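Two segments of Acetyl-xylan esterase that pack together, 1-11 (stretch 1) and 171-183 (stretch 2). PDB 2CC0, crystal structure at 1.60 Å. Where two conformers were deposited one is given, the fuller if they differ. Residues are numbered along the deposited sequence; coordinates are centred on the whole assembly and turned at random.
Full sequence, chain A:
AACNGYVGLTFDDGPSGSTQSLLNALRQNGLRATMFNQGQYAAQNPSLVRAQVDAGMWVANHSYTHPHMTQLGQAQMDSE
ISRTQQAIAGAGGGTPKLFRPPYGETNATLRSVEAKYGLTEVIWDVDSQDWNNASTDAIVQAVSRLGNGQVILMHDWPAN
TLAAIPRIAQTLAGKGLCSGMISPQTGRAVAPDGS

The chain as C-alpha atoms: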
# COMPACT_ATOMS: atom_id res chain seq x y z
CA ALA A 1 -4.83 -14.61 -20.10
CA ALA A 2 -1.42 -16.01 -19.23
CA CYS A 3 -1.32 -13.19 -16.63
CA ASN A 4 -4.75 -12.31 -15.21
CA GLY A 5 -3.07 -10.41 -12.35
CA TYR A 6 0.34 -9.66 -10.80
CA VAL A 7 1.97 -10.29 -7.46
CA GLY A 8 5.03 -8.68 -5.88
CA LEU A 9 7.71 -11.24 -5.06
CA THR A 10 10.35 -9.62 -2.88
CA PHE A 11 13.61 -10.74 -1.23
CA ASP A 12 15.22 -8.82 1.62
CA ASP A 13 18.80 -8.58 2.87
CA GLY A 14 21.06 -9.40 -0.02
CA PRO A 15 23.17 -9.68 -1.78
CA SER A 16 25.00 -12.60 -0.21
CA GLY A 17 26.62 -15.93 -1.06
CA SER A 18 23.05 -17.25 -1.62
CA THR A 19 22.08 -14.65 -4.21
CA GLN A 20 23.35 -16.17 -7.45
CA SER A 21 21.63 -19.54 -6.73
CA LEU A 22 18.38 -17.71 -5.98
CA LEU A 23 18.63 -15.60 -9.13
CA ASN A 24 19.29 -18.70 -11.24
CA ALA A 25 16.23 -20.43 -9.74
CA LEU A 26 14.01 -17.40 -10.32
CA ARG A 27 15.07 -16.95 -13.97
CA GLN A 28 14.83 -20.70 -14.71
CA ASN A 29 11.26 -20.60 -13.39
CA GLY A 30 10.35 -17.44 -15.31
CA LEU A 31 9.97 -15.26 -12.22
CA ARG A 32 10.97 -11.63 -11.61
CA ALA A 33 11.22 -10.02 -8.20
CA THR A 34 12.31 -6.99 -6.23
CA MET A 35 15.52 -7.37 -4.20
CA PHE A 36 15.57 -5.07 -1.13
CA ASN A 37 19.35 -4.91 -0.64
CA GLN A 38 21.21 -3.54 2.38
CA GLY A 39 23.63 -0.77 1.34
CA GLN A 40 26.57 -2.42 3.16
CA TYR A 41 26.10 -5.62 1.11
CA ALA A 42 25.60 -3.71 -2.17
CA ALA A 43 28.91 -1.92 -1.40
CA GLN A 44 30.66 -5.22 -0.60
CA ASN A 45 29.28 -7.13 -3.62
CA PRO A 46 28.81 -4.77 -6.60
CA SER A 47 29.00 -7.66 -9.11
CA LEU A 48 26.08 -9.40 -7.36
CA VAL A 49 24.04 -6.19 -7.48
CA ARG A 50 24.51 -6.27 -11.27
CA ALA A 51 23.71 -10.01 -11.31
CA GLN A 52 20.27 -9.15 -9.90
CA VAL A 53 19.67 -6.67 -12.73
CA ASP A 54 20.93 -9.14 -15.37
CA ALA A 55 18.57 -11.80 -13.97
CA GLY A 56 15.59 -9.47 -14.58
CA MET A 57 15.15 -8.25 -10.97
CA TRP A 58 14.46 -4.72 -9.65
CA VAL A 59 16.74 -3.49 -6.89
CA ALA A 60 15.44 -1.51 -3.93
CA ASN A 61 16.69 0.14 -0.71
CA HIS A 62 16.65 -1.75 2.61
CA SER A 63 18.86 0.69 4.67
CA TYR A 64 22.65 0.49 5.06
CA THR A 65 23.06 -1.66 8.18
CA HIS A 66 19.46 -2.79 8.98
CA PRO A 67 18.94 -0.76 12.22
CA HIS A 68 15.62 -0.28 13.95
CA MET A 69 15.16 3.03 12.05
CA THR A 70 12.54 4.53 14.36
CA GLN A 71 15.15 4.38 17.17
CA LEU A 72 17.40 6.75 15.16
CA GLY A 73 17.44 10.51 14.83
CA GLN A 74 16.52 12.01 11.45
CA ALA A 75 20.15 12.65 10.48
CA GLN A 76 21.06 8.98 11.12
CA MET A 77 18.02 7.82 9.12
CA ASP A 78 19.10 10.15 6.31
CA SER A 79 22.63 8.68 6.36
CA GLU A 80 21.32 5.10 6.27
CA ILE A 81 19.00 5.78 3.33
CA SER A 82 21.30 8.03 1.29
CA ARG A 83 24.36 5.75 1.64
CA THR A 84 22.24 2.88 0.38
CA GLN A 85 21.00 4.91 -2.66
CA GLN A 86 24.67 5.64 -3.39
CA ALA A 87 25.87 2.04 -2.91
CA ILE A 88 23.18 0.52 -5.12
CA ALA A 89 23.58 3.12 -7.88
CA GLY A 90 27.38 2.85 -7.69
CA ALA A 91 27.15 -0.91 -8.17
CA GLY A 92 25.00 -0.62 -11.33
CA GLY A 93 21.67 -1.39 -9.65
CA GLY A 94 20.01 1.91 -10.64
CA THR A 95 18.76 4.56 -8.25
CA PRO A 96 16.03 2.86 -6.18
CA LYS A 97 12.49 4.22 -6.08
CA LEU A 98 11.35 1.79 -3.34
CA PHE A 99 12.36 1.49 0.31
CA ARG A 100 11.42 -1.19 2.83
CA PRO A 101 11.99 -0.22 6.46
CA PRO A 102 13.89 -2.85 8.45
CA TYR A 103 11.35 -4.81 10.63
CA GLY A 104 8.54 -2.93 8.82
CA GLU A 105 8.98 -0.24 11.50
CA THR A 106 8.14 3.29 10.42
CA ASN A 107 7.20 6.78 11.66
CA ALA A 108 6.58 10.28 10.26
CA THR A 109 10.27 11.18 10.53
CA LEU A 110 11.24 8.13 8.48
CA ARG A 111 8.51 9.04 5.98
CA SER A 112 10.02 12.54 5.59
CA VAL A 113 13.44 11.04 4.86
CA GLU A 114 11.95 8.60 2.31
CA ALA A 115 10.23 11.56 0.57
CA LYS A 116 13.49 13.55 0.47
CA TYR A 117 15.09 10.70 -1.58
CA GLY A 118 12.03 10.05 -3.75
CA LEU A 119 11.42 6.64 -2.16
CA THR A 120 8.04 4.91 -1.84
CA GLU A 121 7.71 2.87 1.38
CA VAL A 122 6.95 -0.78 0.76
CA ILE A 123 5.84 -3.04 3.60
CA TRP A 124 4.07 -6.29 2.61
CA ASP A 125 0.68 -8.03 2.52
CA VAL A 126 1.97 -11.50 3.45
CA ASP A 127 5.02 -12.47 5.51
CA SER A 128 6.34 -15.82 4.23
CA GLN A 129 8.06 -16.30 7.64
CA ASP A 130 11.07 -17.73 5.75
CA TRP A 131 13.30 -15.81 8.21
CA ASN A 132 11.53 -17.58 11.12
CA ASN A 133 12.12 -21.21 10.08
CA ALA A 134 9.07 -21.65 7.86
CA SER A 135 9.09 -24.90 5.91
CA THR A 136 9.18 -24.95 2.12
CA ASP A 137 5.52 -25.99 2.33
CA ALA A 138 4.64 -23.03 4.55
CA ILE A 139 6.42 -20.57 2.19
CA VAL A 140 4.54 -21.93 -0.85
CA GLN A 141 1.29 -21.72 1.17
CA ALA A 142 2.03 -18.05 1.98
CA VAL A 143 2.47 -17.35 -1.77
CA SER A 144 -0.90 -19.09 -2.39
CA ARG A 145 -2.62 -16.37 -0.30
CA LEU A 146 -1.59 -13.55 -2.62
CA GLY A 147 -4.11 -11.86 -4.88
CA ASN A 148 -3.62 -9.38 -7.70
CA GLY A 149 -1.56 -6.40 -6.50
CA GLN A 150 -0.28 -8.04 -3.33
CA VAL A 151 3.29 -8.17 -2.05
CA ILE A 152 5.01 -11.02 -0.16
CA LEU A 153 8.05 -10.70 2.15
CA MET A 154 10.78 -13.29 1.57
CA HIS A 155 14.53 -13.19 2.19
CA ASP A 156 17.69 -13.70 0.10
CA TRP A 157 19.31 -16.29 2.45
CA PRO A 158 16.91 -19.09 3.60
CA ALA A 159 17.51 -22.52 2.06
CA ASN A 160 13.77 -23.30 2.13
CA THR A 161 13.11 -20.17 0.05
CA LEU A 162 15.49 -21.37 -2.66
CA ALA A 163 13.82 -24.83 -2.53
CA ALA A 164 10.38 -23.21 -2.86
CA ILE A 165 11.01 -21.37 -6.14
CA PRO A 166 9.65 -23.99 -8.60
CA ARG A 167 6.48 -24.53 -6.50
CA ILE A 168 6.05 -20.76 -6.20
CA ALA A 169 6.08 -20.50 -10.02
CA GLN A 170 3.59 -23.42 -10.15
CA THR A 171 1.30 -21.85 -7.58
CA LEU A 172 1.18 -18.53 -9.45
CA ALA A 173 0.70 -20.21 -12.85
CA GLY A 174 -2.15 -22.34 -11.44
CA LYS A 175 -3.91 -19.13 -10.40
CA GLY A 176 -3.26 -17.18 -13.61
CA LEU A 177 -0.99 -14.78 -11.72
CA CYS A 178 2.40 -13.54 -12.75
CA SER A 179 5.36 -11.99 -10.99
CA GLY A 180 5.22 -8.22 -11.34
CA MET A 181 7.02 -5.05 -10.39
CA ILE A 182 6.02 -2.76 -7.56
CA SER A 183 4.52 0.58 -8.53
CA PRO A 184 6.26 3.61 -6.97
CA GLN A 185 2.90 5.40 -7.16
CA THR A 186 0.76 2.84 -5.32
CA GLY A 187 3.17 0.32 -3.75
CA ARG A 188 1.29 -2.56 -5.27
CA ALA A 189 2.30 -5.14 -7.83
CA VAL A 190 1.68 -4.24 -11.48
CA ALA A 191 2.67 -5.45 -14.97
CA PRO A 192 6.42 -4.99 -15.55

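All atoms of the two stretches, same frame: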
# COMPACT_ATOMS: atom_id res chain seq x y z
N ALA A 1 -6.20 -15.07 -19.70
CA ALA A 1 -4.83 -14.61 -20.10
C ALA A 1 -3.77 -15.41 -19.35
O ALA A 1 -4.06 -16.02 -18.31
CB ALA A 1 -4.64 -13.10 -19.80
N ALA A 2 -2.56 -15.42 -19.91
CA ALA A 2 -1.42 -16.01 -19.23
C ALA A 2 -1.22 -15.30 -17.88
O ALA A 2 -0.94 -15.96 -16.88
CB ALA A 2 -0.18 -15.93 -20.09
N CYS A 3 -1.39 -13.97 -17.87
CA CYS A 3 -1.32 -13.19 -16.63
C CYS A 3 -2.63 -12.44 -16.42
O CYS A 3 -2.87 -11.40 -17.02
CB CYS A 3 -0.12 -12.23 -16.64
SG CYS A 3 1.48 -13.04 -16.92
N ASN A 4 -3.49 -12.98 -15.57
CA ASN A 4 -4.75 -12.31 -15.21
C ASN A 4 -4.54 -11.28 -14.08
O ASN A 4 -5.40 -10.45 -13.81
CB ASN A 4 -5.81 -13.33 -14.77
CG ASN A 4 -6.23 -14.27 -15.91
OD1 ASN A 4 -6.35 -13.86 -17.08
ND2 ASN A 4 -6.45 -15.53 -15.57
N GLY A 5 -3.38 -11.34 -13.43
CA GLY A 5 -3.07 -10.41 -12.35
C GLY A 5 -1.59 -10.56 -12.03
O GLY A 5 -0.94 -11.47 -12.56
N TYR A 6 -1.09 -9.69 -11.15
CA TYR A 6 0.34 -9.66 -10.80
C TYR A 6 0.54 -9.65 -9.31
O TYR A 6 -0.24 -9.01 -8.57
CB TYR A 6 1.04 -8.46 -11.43
CG TYR A 6 1.04 -8.56 -12.94
CD1 TYR A 6 2.08 -9.21 -13.60
CD2 TYR A 6 -0.01 -8.04 -13.68
CE1 TYR A 6 2.09 -9.32 -14.99
CE2 TYR A 6 -0.02 -8.15 -15.07
CZ TYR A 6 1.03 -8.80 -15.71
OH TYR A 6 1.00 -8.91 -17.09
N VAL A 7 1.59 -10.35 -8.87
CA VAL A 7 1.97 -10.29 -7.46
C VAL A 7 3.38 -9.75 -7.34
O VAL A 7 4.13 -9.77 -8.31
CB VAL A 7 1.92 -11.66 -6.79
CG1 VAL A 7 0.47 -12.27 -6.85
CG2 VAL A 7 3.00 -12.61 -7.39
N GLY A 8 3.72 -9.27 -6.13
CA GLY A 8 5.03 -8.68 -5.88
C GLY A 8 5.90 -9.62 -5.09
O GLY A 8 5.82 -9.64 -3.86
N LEU A 9 6.72 -10.42 -5.78
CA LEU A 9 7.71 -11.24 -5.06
C LEU A 9 8.85 -10.35 -4.64
O LEU A 9 9.37 -9.59 -5.46
CB LEU A 9 8.25 -12.34 -5.96
CG LEU A 9 7.19 -13.28 -6.53
CD1 LEU A 9 7.91 -14.33 -7.43
CD2 LEU A 9 6.33 -13.96 -5.46
N THR A 10 9.25 -10.43 -3.37
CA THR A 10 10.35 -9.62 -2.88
C THR A 10 11.30 -10.43 -2.01
O THR A 10 10.86 -11.38 -1.35
CB THR A 10 9.85 -8.37 -2.08
OG1 THR A 10 9.34 -8.79 -0.81
CG2 THR A 10 8.75 -7.62 -2.86
N PHE A 11 12.58 -10.06 -2.04
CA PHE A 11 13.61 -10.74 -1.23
C PHE A 11 14.49 -9.71 -0.54
O PHE A 11 15.18 -8.91 -1.19
CB PHE A 11 14.48 -11.65 -2.14
CG PHE A 11 13.70 -12.71 -2.84
CD1 PHE A 11 13.44 -13.92 -2.19
CD2 PHE A 11 13.15 -12.49 -4.12
CE1 PHE A 11 12.71 -14.91 -2.82
CE2 PHE A 11 12.41 -13.47 -4.74
CZ PHE A 11 12.17 -14.69 -4.08
N THR A 171 2.43 -22.43 -8.29
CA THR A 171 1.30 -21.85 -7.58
C THR A 171 0.74 -20.64 -8.33
O THR A 171 -0.47 -20.53 -8.53
CB THR A 171 1.72 -21.46 -6.15
OG1 THR A 171 2.14 -22.65 -5.46
CG2 THR A 171 0.55 -20.83 -5.37
N LEU A 172 1.62 -19.72 -8.74
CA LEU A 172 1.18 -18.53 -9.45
C LEU A 172 0.54 -18.90 -10.79
O LEU A 172 -0.55 -18.41 -11.11
CB LEU A 172 2.33 -17.55 -9.67
CG LEU A 172 2.86 -16.93 -8.37
CD1 LEU A 172 4.03 -16.00 -8.72
CD2 LEU A 172 1.75 -16.20 -7.60
N ALA A 173 1.20 -19.78 -11.54
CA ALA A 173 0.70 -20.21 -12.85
C ALA A 173 -0.67 -20.85 -12.71
O ALA A 173 -1.58 -20.54 -13.48
CB ALA A 173 1.70 -21.15 -13.54
N GLY A 174 -0.84 -21.71 -11.71
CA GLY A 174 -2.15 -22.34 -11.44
C GLY A 174 -3.29 -21.35 -11.23
O GLY A 174 -4.47 -21.66 -11.52
N LYS A 175 -2.94 -20.15 -10.76
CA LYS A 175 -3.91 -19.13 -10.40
C LYS A 175 -4.06 -18.07 -11.47
O LYS A 175 -4.82 -17.13 -11.30
CB LYS A 175 -3.49 -18.46 -9.09
CG LYS A 175 -3.72 -19.32 -7.88
CD LYS A 175 -3.13 -18.69 -6.68
CE LYS A 175 -4.13 -18.70 -5.56
NZ LYS A 175 -4.07 -17.46 -4.77
N GLY A 176 -3.32 -18.22 -12.57
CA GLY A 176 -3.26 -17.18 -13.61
C GLY A 176 -2.62 -15.88 -13.14
O GLY A 176 -2.98 -14.79 -13.60
N LEU A 177 -1.68 -15.97 -12.20
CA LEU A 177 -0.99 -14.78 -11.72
C LEU A 177 0.44 -14.81 -12.17
O LEU A 177 1.03 -15.90 -12.35
CB LEU A 177 -1.04 -14.69 -10.19
CG LEU A 177 -2.43 -14.46 -9.57
CD1 LEU A 177 -2.38 -14.65 -8.04
CD2 LEU A 177 -2.95 -13.06 -9.96
N CYS A 178 1.00 -13.63 -12.37
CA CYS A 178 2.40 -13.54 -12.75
C CYS A 178 3.19 -12.67 -11.81
O CYS A 178 2.63 -11.90 -11.04
CB CYS A 178 2.50 -13.03 -14.16
SG CYS A 178 1.74 -14.18 -15.31
N SER A 179 4.51 -12.82 -11.85
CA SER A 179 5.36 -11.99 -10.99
C SER A 179 5.45 -10.60 -11.62
O SER A 179 5.67 -10.47 -12.84
CB SER A 179 6.72 -12.65 -10.76
OG SER A 179 7.33 -13.00 -11.98
N GLY A 180 5.23 -9.56 -10.81
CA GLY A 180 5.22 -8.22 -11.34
C GLY A 180 6.18 -7.29 -10.61
O GLY A 180 6.92 -7.71 -9.73
N MET A 181 6.20 -6.04 -11.06
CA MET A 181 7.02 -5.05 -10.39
C MET A 181 6.13 -4.29 -9.43
O MET A 181 4.90 -4.41 -9.45
CB MET A 181 7.68 -4.09 -11.38
CG MET A 181 6.72 -3.12 -11.98
SD MET A 181 7.47 -2.16 -13.29
CE MET A 181 6.02 -1.27 -13.81
N ILE A 182 6.76 -3.54 -8.54
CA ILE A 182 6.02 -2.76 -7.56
C ILE A 182 5.97 -1.30 -7.97
O ILE A 182 7.01 -0.66 -8.20
CB ILE A 182 6.61 -2.93 -6.12
CG1 ILE A 182 6.42 -4.40 -5.66
CG2 ILE A 182 5.93 -1.96 -5.15
CD1 ILE A 182 7.31 -4.82 -4.48
N SER A 183 4.74 -0.79 -8.10
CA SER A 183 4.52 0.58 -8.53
C SER A 183 5.05 1.59 -7.50
O SER A 183 4.64 1.54 -6.33
CB SER A 183 3.03 0.82 -8.68
OG SER A 183 2.81 2.22 -8.88
O HOH W 1 -6.62 -16.31 -13.11
O HOH W 2 8.31 -7.38 -7.15
O HOH W 3 7.48 -10.14 -8.48

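The amino-terminal strand of this chain and a segment some 170 residues later run side by side as parallel strands, and most of the backbone polar groups between them are paired. Gly-5 O accepts a hydrogen bond from Cys-178 N (2.9 Å), Val-7 N donates to Cys-178 O (2.9 Å), and Val-7 O accepts from Gly-180 N (2.7 Å). In this parallel ladder Gly-5 and Val-7, on either side of Tyr-6 in sequence, both bond to Cys-178, the partner of Tyr-6, so Cys-178 has both its N and its O satisfied.

Before the ladder, Gly-176 leaves the helix with positive phi, in a Schellman motif. Gly-176 N donates to Ala-173 O (3.0 Å), while Leu-177 N bonds back to Leu-172 O (2.9 Å). Gly-176 O accepts from Asn-4 N (2.7 Å) and, weakly, from Gly-5 N (3.5 Å). Glycine suits the position twice over: the phi favours it, and a CB would clash with Asn-4 ND2. Asn-4 ND2 donates to water 1 (2.6 Å), which donates to Lys-175 O (2.7 Å), while Asn-4 OD1 accepts from Ala-1 N (2.9 Å).

Beyond Gly-180 the strands no longer pair directly. Water 3 accepts from Leu-9 N (2.8 Å) and lies 2.8 Å from Gly-180 O, filling the gap. Gly-180 itself has no CB, which would collide with Tyr-6 CB.

A disulfide, Cys-3 SG to Cys-178 SG (2.0 Å, chi3 -86°), ties the segments covalently near the start of the ladder. Tyr-6 lies on the same face as Cys-178, Tyr-6 CE1 3.8 Å from Cys-178 CB. On the other face, branched Val-7 is well suited to a strand and packs against two leucines: Val-7 CG2 lies 3.8 Å from Leu-172 CD1, and Val-7 CG1 3.9 Å from Leu-177 CD1. The valine and leucine side chains bring no unpaired polar groups into the contact.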